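Local coordinates for protein aspartate-semialdehyde dehydrogenase (Vibrio cholerae, PDB 2R00) that catalyses the NADPH-dependent reductive dephosphorylation of L-aspartyl-4-phosphate to L-aspartate-semialdehyde, on the route to lysine, methionine and threonine, at residues H291-V297 with N308-V312; V108-V112 with L137-K141; A7-T12 with L35-S41; L20-Q24 with Y46-G50. Residues are numbered along the deposited sequence.

Contact 1: H291-V297 with N308-V312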
loop_
_atom_site.group_PDB
_atom_site.type_symbol
_atom_site.label_atom_id
_atom_site.label_comp_id
_atom_site.label_asym_id
_atom_site.label_seq_id
_atom_site.Cartn_x
_atom_site.Cartn_y
_atom_site.Cartn_z
ATOM N N HIS A 291 7.817 -19.241 2.038
ATOM C CA HIS A 291 7.449 -18.792 3.371
ATOM C C HIS A 291 6.716 -17.459 3.285
ATOM O O HIS A 291 6.912 -16.679 2.348
ATOM C CB HIS A 291 8.695 -18.647 4.249
ATOM C CG HIS A 291 9.117 -19.914 4.928
ATOM N ND1 HIS A 291 9.200 -21.125 4.272
ATOM C CD2 HIS A 291 9.505 -20.150 6.205
ATOM C CE1 HIS A 291 9.606 -22.056 5.118
ATOM N NE2 HIS A 291 9.799 -21.490 6.298
ATOM N N VAL A 292 5.866 -17.213 4.270
ATOM C CA VAL A 292 5.104 -15.983 4.357
ATOM C C VAL A 292 5.949 -14.982 5.162
ATOM O O VAL A 292 6.177 -15.168 6.362
ATOM C CB VAL A 292 3.709 -16.262 4.983
ATOM C CG1 VAL A 292 2.955 -14.980 5.288
ATOM C CG2 VAL A 292 2.887 -17.157 4.047
ATOM N N LEU A 293 6.443 -13.956 4.473
ATOM C CA LEU A 293 7.337 -12.951 5.048
ATOM C C LEU A 293 6.508 -11.803 5.621
ATOM O O LEU A 293 5.770 -11.145 4.883
ATOM C CB LEU A 293 8.288 -12.428 3.967
ATOM C CG LEU A 293 9.530 -13.180 3.454
ATOM C CD1 LEU A 293 9.671 -14.634 3.927
ATOM C CD2 LEU A 293 9.613 -13.080 1.933
ATOM N N VAL A 294 6.615 -11.586 6.934
ATOM C CA VAL A 294 5.789 -10.587 7.639
ATOM C C VAL A 294 6.668 -9.512 8.302
ATOM O O VAL A 294 7.731 -9.823 8.835
ATOM C CB VAL A 294 4.832 -11.252 8.668
ATOM C CG1 VAL A 294 4.030 -10.209 9.440
ATOM C CG2 VAL A 294 3.865 -12.240 7.965
ATOM N N GLY A 295 6.237 -8.251 8.216
ATOM C CA GLY A 295 6.949 -7.129 8.850
ATOM C C GLY A 295 6.059 -5.927 9.105
ATOM O O GLY A 295 4.853 -5.971 8.830
ATOM N N ARG A 296 6.660 -4.848 9.617
ATOM C CA ARG A 296 5.964 -3.592 9.932
ATOM C C ARG A 296 4.715 -3.854 10.785
ATOM O O ARG A 296 3.659 -3.269 10.550
ATOM C CB ARG A 296 5.647 -2.785 8.639
ATOM C CG ARG A 296 5.210 -1.316 8.835
ATOM C CD ARG A 296 5.531 -0.411 7.606
ATOM N NE ARG A 296 5.443 -1.149 6.347
ATOM C CZ ARG A 296 6.181 -0.935 5.264
ATOM N NH1 ARG A 296 7.113 0.010 5.220
ATOM N NH2 ARG A 296 5.975 -1.693 4.207
ATOM N N VAL A 297 4.855 -4.745 11.772
ATOM C CA VAL A 297 3.750 -5.125 12.679
ATOM C C VAL A 297 3.548 -4.112 13.816
ATOM O O VAL A 297 4.445 -3.901 14.636
ATOM C CB VAL A 297 3.950 -6.550 13.266
ATOM C CG1 VAL A 297 2.774 -6.944 14.176
ATOM C CG2 VAL A 297 4.158 -7.592 12.147
ATOM N N ASN A 308 -1.882 -3.757 12.346
ATOM C CA ASN A 308 -1.355 -3.522 11.009
ATOM C C ASN A 308 -0.124 -4.388 10.771
ATOM O O ASN A 308 0.690 -4.571 11.669
ATOM C CB ASN A 308 -0.954 -2.052 10.842
ATOM C CG ASN A 308 -2.120 -1.110 11.012
ATOM O OD1 ASN A 308 -2.899 -0.898 10.080
ATOM N ND2 ASN A 308 -2.249 -0.535 12.203
ATOM N N LEU A 309 0.001 -4.908 9.555
ATOM C CA LEU A 309 1.164 -5.689 9.145
ATOM C C LEU A 309 1.243 -5.699 7.627
ATOM O O LEU A 309 0.239 -5.473 6.951
ATOM C CB LEU A 309 1.090 -7.130 9.677
ATOM C CG LEU A 309 -0.096 -8.003 9.225
ATOM C CD1 LEU A 309 0.303 -9.453 9.165
ATOM C CD2 LEU A 309 -1.301 -7.817 10.116
ATOM N N TRP A 310 2.441 -5.944 7.108
ATOM C CA TRP A 310 2.662 -6.174 5.689
ATOM C C TRP A 310 3.151 -7.594 5.482
ATOM O O TRP A 310 3.883 -8.136 6.307
ATOM C CB TRP A 310 3.690 -5.192 5.128
ATOM C CG TRP A 310 3.133 -3.808 4.885
ATOM C CD1 TRP A 310 2.566 -2.977 5.813
ATOM C CD2 TRP A 310 3.112 -3.096 3.641
ATOM N NE1 TRP A 310 2.183 -1.794 5.218
ATOM C CE2 TRP A 310 2.511 -1.839 3.888
ATOM C CE3 TRP A 310 3.536 -3.399 2.338
ATOM C CZ2 TRP A 310 2.328 -0.887 2.883
ATOM C CZ3 TRP A 310 3.352 -2.460 1.344
ATOM C CH2 TRP A 310 2.759 -1.212 1.619
ATOM N N VAL A 311 2.715 -8.194 4.380
ATOM C CA VAL A 311 2.984 -9.591 4.083
ATOM C C VAL A 311 3.536 -9.642 2.674
ATOM O O VAL A 311 2.967 -9.039 1.758
ATOM C CB VAL A 311 1.684 -10.446 4.177
ATOM C CG1 VAL A 311 1.990 -11.918 3.980
ATOM C CG2 VAL A 311 0.994 -10.226 5.493
ATOM N N VAL A 312 4.658 -10.333 2.502
ATOM C CA VAL A 312 5.335 -10.404 1.215
ATOM C C VAL A 312 5.563 -11.863 0.793
ATOM O O VAL A 312 5.823 -12.732 1.628
ATOM C CB VAL A 312 6.674 -9.586 1.226
ATOM C CG1 VAL A 312 7.502 -9.851 -0.019
ATOM C CG2 VAL A 312 6.389 -8.080 1.335
#

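Contact 2: V108-V112 with L137-K141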
loop_
_atom_site.group_PDB
_atom_site.type_symbol
_atom_site.label_atom_id
_atom_site.label_comp_id
_atom_site.label_asym_id
_atom_site.label_seq_id
_atom_site.Cartn_x
_atom_site.Cartn_y
_atom_site.Cartn_z
ATOM N N VAL A 108 -8.672 -24.630 0.240
ATOM C CA VAL A 108 -7.836 -25.016 1.381
ATOM C C VAL A 108 -6.487 -24.304 1.496
ATOM O O VAL A 108 -5.717 -24.271 0.551
ATOM C CB VAL A 108 -7.634 -26.564 1.429
ATOM C CG1 VAL A 108 -6.702 -26.956 2.555
ATOM C CG2 VAL A 108 -8.999 -27.278 1.560
ATOM N N VAL A 109 -6.239 -23.733 2.676
ATOM C CA VAL A 109 -4.907 -23.337 3.135
ATOM C C VAL A 109 -4.590 -24.241 4.344
ATOM O O VAL A 109 -5.228 -24.112 5.395
ATOM C CB VAL A 109 -4.875 -21.851 3.600
ATOM C CG1 VAL A 109 -3.519 -21.506 4.245
ATOM C CG2 VAL A 109 -5.188 -20.899 2.436
ATOM N N PRO A 110 -3.654 -25.204 4.176
ATOM C CA PRO A 110 -3.398 -26.229 5.201
ATOM C C PRO A 110 -3.064 -25.745 6.616
ATOM O O PRO A 110 -3.323 -26.471 7.561
ATOM C CB PRO A 110 -2.237 -27.040 4.609
ATOM C CG PRO A 110 -2.383 -26.868 3.152
ATOM C CD PRO A 110 -2.831 -25.442 2.978
ATOM N N GLU A 111 -2.519 -24.538 6.770
ATOM C CA GLU A 111 -2.238 -24.005 8.104
ATOM C C GLU A 111 -3.508 -23.467 8.756
ATOM O O GLU A 111 -3.551 -23.238 9.969
ATOM C CB GLU A 111 -1.193 -22.890 8.034
ATOM C CG GLU A 111 0.175 -23.346 7.554
ATOM C CD GLU A 111 0.352 -23.211 6.057
ATOM O OE1 GLU A 111 -0.662 -23.179 5.312
ATOM O OE2 GLU A 111 1.522 -23.136 5.623
ATOM N N VAL A 112 -4.545 -23.269 7.952
ATOM C CA VAL A 112 -5.741 -22.598 8.436
ATOM C C VAL A 112 -6.945 -23.534 8.526
ATOM O O VAL A 112 -7.530 -23.688 9.607
ATOM C CB VAL A 112 -6.065 -21.349 7.576
ATOM C CG1 VAL A 112 -7.344 -20.684 8.044
ATOM C CG2 VAL A 112 -4.901 -20.371 7.611
ATOM N N LEU A 137 -4.015 -15.190 4.770
ATOM C CA LEU A 137 -4.665 -16.112 5.696
ATOM C C LEU A 137 -3.687 -16.827 6.631
ATOM O O LEU A 137 -3.999 -17.071 7.803
ATOM C CB LEU A 137 -5.512 -17.121 4.922
ATOM C CG LEU A 137 -6.969 -16.664 4.794
ATOM C CD1 LEU A 137 -7.580 -17.150 3.545
ATOM C CD2 LEU A 137 -7.784 -17.152 5.977
ATOM N N VAL A 138 -2.516 -17.174 6.111
ATOM C CA VAL A 138 -1.446 -17.707 6.948
ATOM C C VAL A 138 -1.078 -16.691 8.040
ATOM O O VAL A 138 -1.043 -17.027 9.227
ATOM C CB VAL A 138 -0.232 -18.140 6.106
ATOM C CG1 VAL A 138 0.979 -18.397 6.990
ATOM C CG2 VAL A 138 -0.573 -19.421 5.325
ATOM N N ALA A 139 -0.835 -15.447 7.636
ATOM C CA ALA A 139 -0.472 -14.378 8.569
ATOM C C ALA A 139 -1.550 -14.030 9.594
ATOM O O ALA A 139 -1.228 -13.717 10.732
ATOM C CB ALA A 139 -0.035 -13.118 7.800
ATOM N N LEU A 140 -2.819 -14.080 9.198
ATOM C CA LEU A 140 -3.926 -13.623 10.049
ATOM C C LEU A 140 -4.490 -14.667 11.007
ATOM O O LEU A 140 -5.044 -14.319 12.050
ATOM C CB LEU A 140 -5.067 -13.074 9.189
ATOM C CG LEU A 140 -5.220 -11.559 9.009
ATOM C CD1 LEU A 140 -3.910 -10.818 9.028
ATOM C CD2 LEU A 140 -6.020 -11.231 7.755
ATOM N N LYS A 141 -4.369 -15.938 10.638
ATOM C CA LYS A 141 -4.956 -17.022 11.426
ATOM C C LYS A 141 -4.614 -17.004 12.931
ATOM O O LYS A 141 -5.533 -17.138 13.749
ATOM C CB LYS A 141 -4.667 -18.395 10.790
ATOM C CG LYS A 141 -5.431 -19.579 11.414
ATOM C CD LYS A 141 -6.928 -19.306 11.554
ATOM C CE LYS A 141 -7.712 -20.598 11.799
ATOM N NZ LYS A 141 -7.012 -21.537 12.713
HETATM O O HOH W 1 -4.956 -22.953 12.006
#

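Contact 3: A7-T12 with L35-S41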
loop_
_atom_site.group_PDB
_atom_site.type_symbol
_atom_site.label_atom_id
_atom_site.label_comp_id
_atom_site.label_asym_id
_atom_site.label_seq_id
_atom_site.Cartn_x
_atom_site.Cartn_y
_atom_site.Cartn_z
ATOM N N ALA A 7 -0.062 -36.943 -11.070
ATOM C CA ALA A 7 -0.005 -36.208 -12.328
ATOM C C ALA A 7 0.105 -34.715 -12.059
ATOM O O ALA A 7 -0.489 -34.195 -11.101
ATOM C CB ALA A 7 -1.249 -36.484 -13.181
ATOM N N ILE A 8 0.859 -34.033 -12.915
ATOM C CA ILE A 8 0.838 -32.578 -12.971
ATOM C C ILE A 8 0.323 -32.195 -14.346
ATOM O O ILE A 8 0.904 -32.587 -15.359
ATOM C CB ILE A 8 2.236 -31.955 -12.739
ATOM C CG1 ILE A 8 2.745 -32.276 -11.329
ATOM C CG2 ILE A 8 2.191 -30.426 -12.948
ATOM C CD1 ILE A 8 4.236 -31.968 -11.127
ATOM N N PHE A 9 -0.786 -31.456 -14.381
ATOM C CA PHE A 9 -1.352 -30.968 -15.640
ATOM C C PHE A 9 -1.015 -29.495 -15.811
ATOM O O PHE A 9 -1.309 -28.677 -14.947
ATOM C CB PHE A 9 -2.870 -31.219 -15.697
ATOM C CG PHE A 9 -3.537 -30.740 -16.968
ATOM C CD1 PHE A 9 -2.873 -30.790 -18.200
ATOM C CD2 PHE A 9 -4.846 -30.266 -16.937
ATOM C CE1 PHE A 9 -3.501 -30.351 -19.377
ATOM C CE2 PHE A 9 -5.492 -29.839 -18.104
ATOM C CZ PHE A 9 -4.818 -29.874 -19.325
ATOM N N GLY A 10 -0.401 -29.168 -16.943
ATOM C CA GLY A 10 0.196 -27.857 -17.151
ATOM C C GLY A 10 1.662 -27.913 -16.759
ATOM O O GLY A 10 2.219 -26.940 -16.254
ATOM N N ALA A 11 2.285 -29.063 -17.017
ATOM C CA ALA A 11 3.647 -29.358 -16.561
ATOM C C ALA A 11 4.744 -28.483 -17.176
ATOM O O ALA A 11 5.830 -28.368 -16.602
ATOM C CB ALA A 11 3.961 -30.817 -16.791
ATOM N N THR A 12 4.472 -27.885 -18.333
ATOM C CA THR A 12 5.461 -27.039 -19.005
ATOM C C THR A 12 5.299 -25.558 -18.654
ATOM O O THR A 12 6.101 -24.713 -19.070
ATOM C CB THR A 12 5.467 -27.246 -20.547
ATOM O OG1 THR A 12 4.186 -26.913 -21.094
ATOM C CG2 THR A 12 5.788 -28.694 -20.892
ATOM N N LEU A 35 3.493 -36.216 -16.332
ATOM C CA LEU A 35 3.461 -34.815 -16.705
ATOM C C LEU A 35 2.596 -34.653 -17.944
ATOM O O LEU A 35 2.840 -35.294 -18.972
ATOM C CB LEU A 35 4.877 -34.278 -16.933
ATOM C CG LEU A 35 5.844 -34.417 -15.752
ATOM C CD1 LEU A 35 7.256 -33.948 -16.131
ATOM C CD2 LEU A 35 5.336 -33.671 -14.512
ATOM N N LEU A 36 1.571 -33.815 -17.826
ATOM C CA LEU A 36 0.580 -33.637 -18.882
ATOM C C LEU A 36 0.566 -32.202 -19.382
ATOM O O LEU A 36 0.777 -31.262 -18.617
ATOM C CB LEU A 36 -0.817 -34.038 -18.386
ATOM C CG LEU A 36 -0.910 -35.397 -17.687
ATOM C CD1 LEU A 36 -2.197 -35.553 -16.893
ATOM C CD2 LEU A 36 -0.739 -36.519 -18.701
ATOM N N ALA A 37 0.341 -32.055 -20.682
ATOM C CA ALA A 37 0.168 -30.754 -21.318
ATOM C C ALA A 37 -0.584 -30.943 -22.638
ATOM O O ALA A 37 -1.133 -32.016 -22.893
ATOM C CB ALA A 37 1.518 -30.084 -21.549
ATOM N N SER A 38 -0.615 -29.900 -23.464
ATOM C CA SER A 38 -1.197 -30.001 -24.797
ATOM C C SER A 38 -0.236 -30.761 -25.716
ATOM O O SER A 38 0.886 -31.096 -25.320
ATOM C CB SER A 38 -1.511 -28.612 -25.366
ATOM O OG SER A 38 -0.365 -28.038 -25.983
ATOM N N GLU A 39 -0.681 -31.019 -26.942
ATOM C CA GLU A 39 0.105 -31.765 -27.917
ATOM C C GLU A 39 1.414 -31.067 -28.288
ATOM O O GLU A 39 2.391 -31.732 -28.642
ATOM C CB GLU A 39 -0.723 -32.028 -29.175
ATOM C CG GLU A 39 -0.272 -33.248 -29.970
ATOM C CD GLU A 39 -1.162 -33.547 -31.170
ATOM O OE1 GLU A 39 -2.307 -33.037 -31.220
ATOM O OE2 GLU A 39 -0.715 -34.305 -32.061
ATOM N N ARG A 40 1.430 -29.737 -28.208
ATOM C CA ARG A 40 2.600 -28.945 -28.600
ATOM C C ARG A 40 3.802 -29.109 -27.660
ATOM O O ARG A 40 4.945 -28.886 -28.069
ATOM C CB ARG A 40 2.231 -27.468 -28.717
ATOM N N SER A 41 3.528 -29.481 -26.408
ATOM C CA SER A 41 4.553 -29.656 -25.377
ATOM C C SER A 41 4.994 -31.107 -25.226
ATOM O O SER A 41 5.986 -31.394 -24.542
ATOM C CB SER A 41 4.031 -29.158 -24.030
ATOM O OG SER A 41 3.929 -27.749 -24.006
#

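Contact 4: L20-Q24 with Y46-G50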
loop_
_atom_site.group_PDB
_atom_site.type_symbol
_atom_site.label_atom_id
_atom_site.label_comp_id
_atom_site.label_asym_id
_atom_site.label_seq_id
_atom_site.Cartn_x
_atom_site.Cartn_y
_atom_site.Cartn_z
ATOM N N LEU A 20 6.650 -29.718 -9.663
ATOM C CA LEU A 20 7.601 -30.827 -9.734
ATOM C C LEU A 20 8.759 -30.611 -8.743
ATOM O O LEU A 20 9.079 -31.509 -7.960
ATOM C CB LEU A 20 8.104 -31.011 -11.179
ATOM C CG LEU A 20 9.193 -32.041 -11.521
ATOM C CD1 LEU A 20 9.067 -32.450 -12.984
ATOM C CD2 LEU A 20 10.579 -31.472 -11.273
ATOM N N GLU A 21 9.357 -29.416 -8.768
ATOM C CA GLU A 21 10.443 -29.049 -7.835
ATOM C C GLU A 21 10.055 -29.167 -6.367
ATOM O O GLU A 21 10.861 -29.613 -5.535
ATOM C CB GLU A 21 10.915 -27.620 -8.083
ATOM C CG GLU A 21 11.621 -27.406 -9.403
ATOM C CD GLU A 21 11.955 -25.938 -9.648
ATOM O OE1 GLU A 21 12.075 -25.554 -10.827
ATOM O OE2 GLU A 21 12.093 -25.165 -8.667
ATOM N N VAL A 22 8.832 -28.748 -6.046
ATOM C CA VAL A 22 8.349 -28.791 -4.670
ATOM C C VAL A 22 8.094 -30.231 -4.211
ATOM O O VAL A 22 8.455 -30.584 -3.103
ATOM C CB VAL A 22 7.115 -27.864 -4.439
ATOM C CG1 VAL A 22 6.558 -28.034 -3.032
ATOM C CG2 VAL A 22 7.494 -26.397 -4.689
ATOM N N LEU A 23 7.488 -31.050 -5.069
ATOM C CA LEU A 23 7.299 -32.476 -4.785
ATOM C C LEU A 23 8.628 -33.173 -4.480
ATOM O O LEU A 23 8.710 -34.019 -3.583
ATOM C CB LEU A 23 6.595 -33.178 -5.955
ATOM C CG LEU A 23 5.084 -32.940 -6.135
ATOM C CD1 LEU A 23 4.602 -33.466 -7.496
ATOM C CD2 LEU A 23 4.283 -33.558 -5.000
ATOM N N GLN A 24 9.659 -32.804 -5.224
ATOM C CA GLN A 24 11.000 -33.329 -5.004
ATOM C C GLN A 24 11.595 -32.806 -3.675
ATOM O O GLN A 24 11.938 -33.594 -2.786
ATOM C CB GLN A 24 11.877 -32.991 -6.206
ATOM C CG GLN A 24 13.304 -33.489 -6.114
ATOM C CD GLN A 24 14.062 -33.221 -7.383
ATOM O OE1 GLN A 24 13.937 -33.957 -8.355
ATOM N NE2 GLN A 24 14.862 -32.157 -7.386
ATOM N N TYR A 46 11.856 -33.906 -18.245
ATOM C CA TYR A 46 12.214 -33.324 -16.955
ATOM C C TYR A 46 12.836 -34.384 -16.049
ATOM O O TYR A 46 12.549 -35.577 -16.190
ATOM C CB TYR A 46 10.973 -32.736 -16.272
ATOM C CG TYR A 46 10.429 -31.497 -16.951
ATOM C CD1 TYR A 46 9.437 -31.595 -17.922
ATOM C CD2 TYR A 46 10.915 -30.227 -16.626
ATOM C CE1 TYR A 46 8.929 -30.461 -18.549
ATOM C CE2 TYR A 46 10.422 -29.097 -17.243
ATOM C CZ TYR A 46 9.427 -29.221 -18.203
ATOM O OH TYR A 46 8.932 -28.102 -18.822
ATOM N N ARG A 47 13.673 -33.941 -15.114
ATOM C CA ARG A 47 14.296 -34.845 -14.150
ATOM C C ARG A 47 13.607 -34.711 -12.801
ATOM O O ARG A 47 13.512 -33.612 -12.261
ATOM C CB ARG A 47 15.791 -34.534 -14.006
ATOM C CG ARG A 47 16.545 -35.489 -13.093
ATOM C CD ARG A 47 18.049 -35.279 -13.227
ATOM N NE ARG A 47 18.797 -36.075 -12.257
ATOM C CZ ARG A 47 19.313 -37.277 -12.511
ATOM N NH1 ARG A 47 19.171 -37.830 -13.715
ATOM N NH2 ARG A 47 19.976 -37.924 -11.555
ATOM N N PHE A 48 13.148 -35.833 -12.256
ATOM C CA PHE A 48 12.448 -35.827 -10.981
ATOM C C PHE A 48 12.887 -37.008 -10.135
ATOM O O PHE A 48 12.755 -38.160 -10.559
ATOM C CB PHE A 48 10.925 -35.860 -11.208
ATOM C CG PHE A 48 10.132 -36.070 -9.960
ATOM C CD1 PHE A 48 9.694 -37.343 -9.606
ATOM C CD2 PHE A 48 9.820 -34.996 -9.127
ATOM C CE1 PHE A 48 8.954 -37.546 -8.451
ATOM C CE2 PHE A 48 9.086 -35.186 -7.970
ATOM C CZ PHE A 48 8.653 -36.466 -7.624
ATOM N N ASN A 49 13.390 -36.718 -8.936
ATOM C CA ASN A 49 13.936 -37.745 -8.048
ATOM C C ASN A 49 14.964 -38.653 -8.754
ATOM O O ASN A 49 14.988 -39.871 -8.543
ATOM C CB ASN A 49 12.811 -38.567 -7.403
ATOM C CG ASN A 49 12.121 -37.831 -6.255
ATOM O OD1 ASN A 49 12.662 -36.878 -5.695
ATOM N ND2 ASN A 49 10.926 -38.292 -5.888
ATOM N N GLY A 50 15.793 -38.045 -9.601
ATOM C CA GLY A 50 16.841 -38.756 -10.333
ATOM C C GLY A 50 16.381 -39.572 -11.535
ATOM O O GLY A 50 17.195 -40.257 -12.170
HETATM O O HOH W 2 9.248 -36.733 -4.139
HETATM O O HOH W 3 16.294 -34.963 -9.456
#

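Contact 1: H291-V297 with N308-V312
R296 sets its guanidinium edge-on over one face of the W310 indole, a cation-pi contact with CZ 4.0 Å from the centroid of the five-membered ring and 5° off its normal. The pair sits in a β-hairpin of the dimerisation domain, whose strands 292-300 and 306-313 run antiparallel. L293 and V312 form a hydrogen-bonded pair (L293 N to V312 O 3.2 Å, V312 N to L293 O 2.8 Å), as do G295 and W310; V294 and V311 between them are a non-hydrogen-bonded pair. R296 has left-handed backbone angles, and beyond G295 the register slips, so that V297 lies nearest L309. L293, V312 and W310 point to one face, where C197 and I198 of the second subunit pack on W310 and V312. V294 and V311 point to the other, which helix 131-147 and helix 258-267 cover; there V294 CG1 meets L309 CD1 at 3.8 Å. Past the slip, V297 CA still makes a CA-H...O contact with N308 O at 3.3 Å.

Contact 2: V108-V112 with L137-K141
Apolar packing carries most of this contact between the loop 108-112 and one turn of helix 131-147. V112 contributes most from the loop: its CB points at the helix, its CG2 lies 3.4 Å from L137 O and 3.8 Å from K141 CB, and its CG1 reaches L137 CD2 at 4.1 Å. V109 adds a second apolar touch, CG1 to V138 CG2 at 3.8 Å, and E111 OE1 approaches the same V138 CG2 at 3.8 Å. I223 of helix 211-223 closes on V109, V112 and L137 alike. The loop belongs to the nucleotide-binding part of the chain, while helix 131-147 begins at the catalytic cysteine C131, which forms the acyl-thioester intermediate; the V138 side chain is about 9 Å from that of C131. The loop of this Rossmann-type domain meets that helix nearly two turns past C131. Backbone bonding shapes both partners: V112 N donates to V109 O (2.8 Å), which folds the loop into a turn and brings both valines to the helix, and K141 N donates to L137 O (3.1 Å). The polar link is indirect. One water donates to E111 O (2.5 Å) and accepts from K141 NZ (2.6 Å), whose ammonium also forms a salt bridge with D145; E111 OE2 turns instead to Q326 of helix 316-335.

Contact 3: A7-T12 with L35-S41
L35 opens segment 35-41 beside I8 in a parallel bridge, both side chains on the same face; L35 CD2 lies 3.9 Å from I8 CD1 and L35 CB 3.6 Å from A11 CB, beneath helix 14-25. L36 turns to the other face with F9, where its CB meets F9 CD1 at 3.8 Å. Its backbone does most of the joining: L36 N donates to I8 O (2.8 Å), and L36 O accepts from both G10 N (2.9 Å) and A11 N (3.1 Å), so the loop leaves strand 4-9 still tied to its neighbour. This is the first β-α-β unit of the Rossmann-type nucleotide-binding domain, with the glycine-rich turn after strand 4-9. G10 has phi 93° and psi 35°, where a CB would jam against F9 O. A37 ends the strand, its CA near the F9 ring edge. The chain then bends through S38 and returns at S41, whose OG shares a hydrogen bond with T12 OG1 (3.0 Å). T12, R40 and S41 are predicted to bind NADP(+).

Contact 4: L20-Q24 with Y46-G50
F48 and L20 form the apolar centre, with L20 CG 3.9 Å from F48 CD2, where helix 14-25 of the Rossmann-type β-α-β unit packs on the outermost strand, 45-48, of the nucleotide-binding sheet. The helix and strand segments run at 19° to each other, 9.2 Å apart at their axes, so side chains have to bridge the gap. The F48 ring presents its edge to the helix: CE2 lies 3.7 Å from L20 O and 3.8 Å from L23 CB, while V30 and L33 of strand 30-37 also touch this side chain. L20 reaches along the strand as well, placing CD1 3.8 Å from Y46 CB and CD2 3.8 Å from R47 O. Y46 continues the packing toward the predicted NADP(+)-binding loop, against T12, and its hydroxyl is hydrogen-bonded to E17, about one turn before L20 in helix 14-25. Further out, Q24 extends in t, t conformation past the F48 ring, its CB 4.0 Å from F48 CE2, and carries its amide to the end of the strand. There N49, with left-handed backbone angles, turns the chain toward strand 51-57, and N49 N donates to Q24 OE1 (2.9 Å). Two waters extend this edge. One donates to Q24 OE1 (2.8 Å) and accepts from G50 N (3.1 Å); the other donates to L23 O (2.8 Å) and accepts from N49 ND2 (2.9 Å).

Contact 3 joins the two strands of a β-α-β unit, and contact 4 packs that unit's helix on strand 45-48 at the edge of the same sheet: I8 and L35 of contact 3 pack under L20 of contact 4, and Y46 touches both T12 and L35. Contact 3 is buried sheet pairing, whereas contact 4 is only partly buried and ends in a solvated amide edge. Contacts 1 and 2 also meet, through V292 on V138 and through L309, V294 and V311 on A139, so that helix residues 137-141 lie between the hairpin and the loop 108-112. Both are largely buried, but contact 1 relies on antiparallel backbone bonds and contact 2 on side-chain packing plus one water.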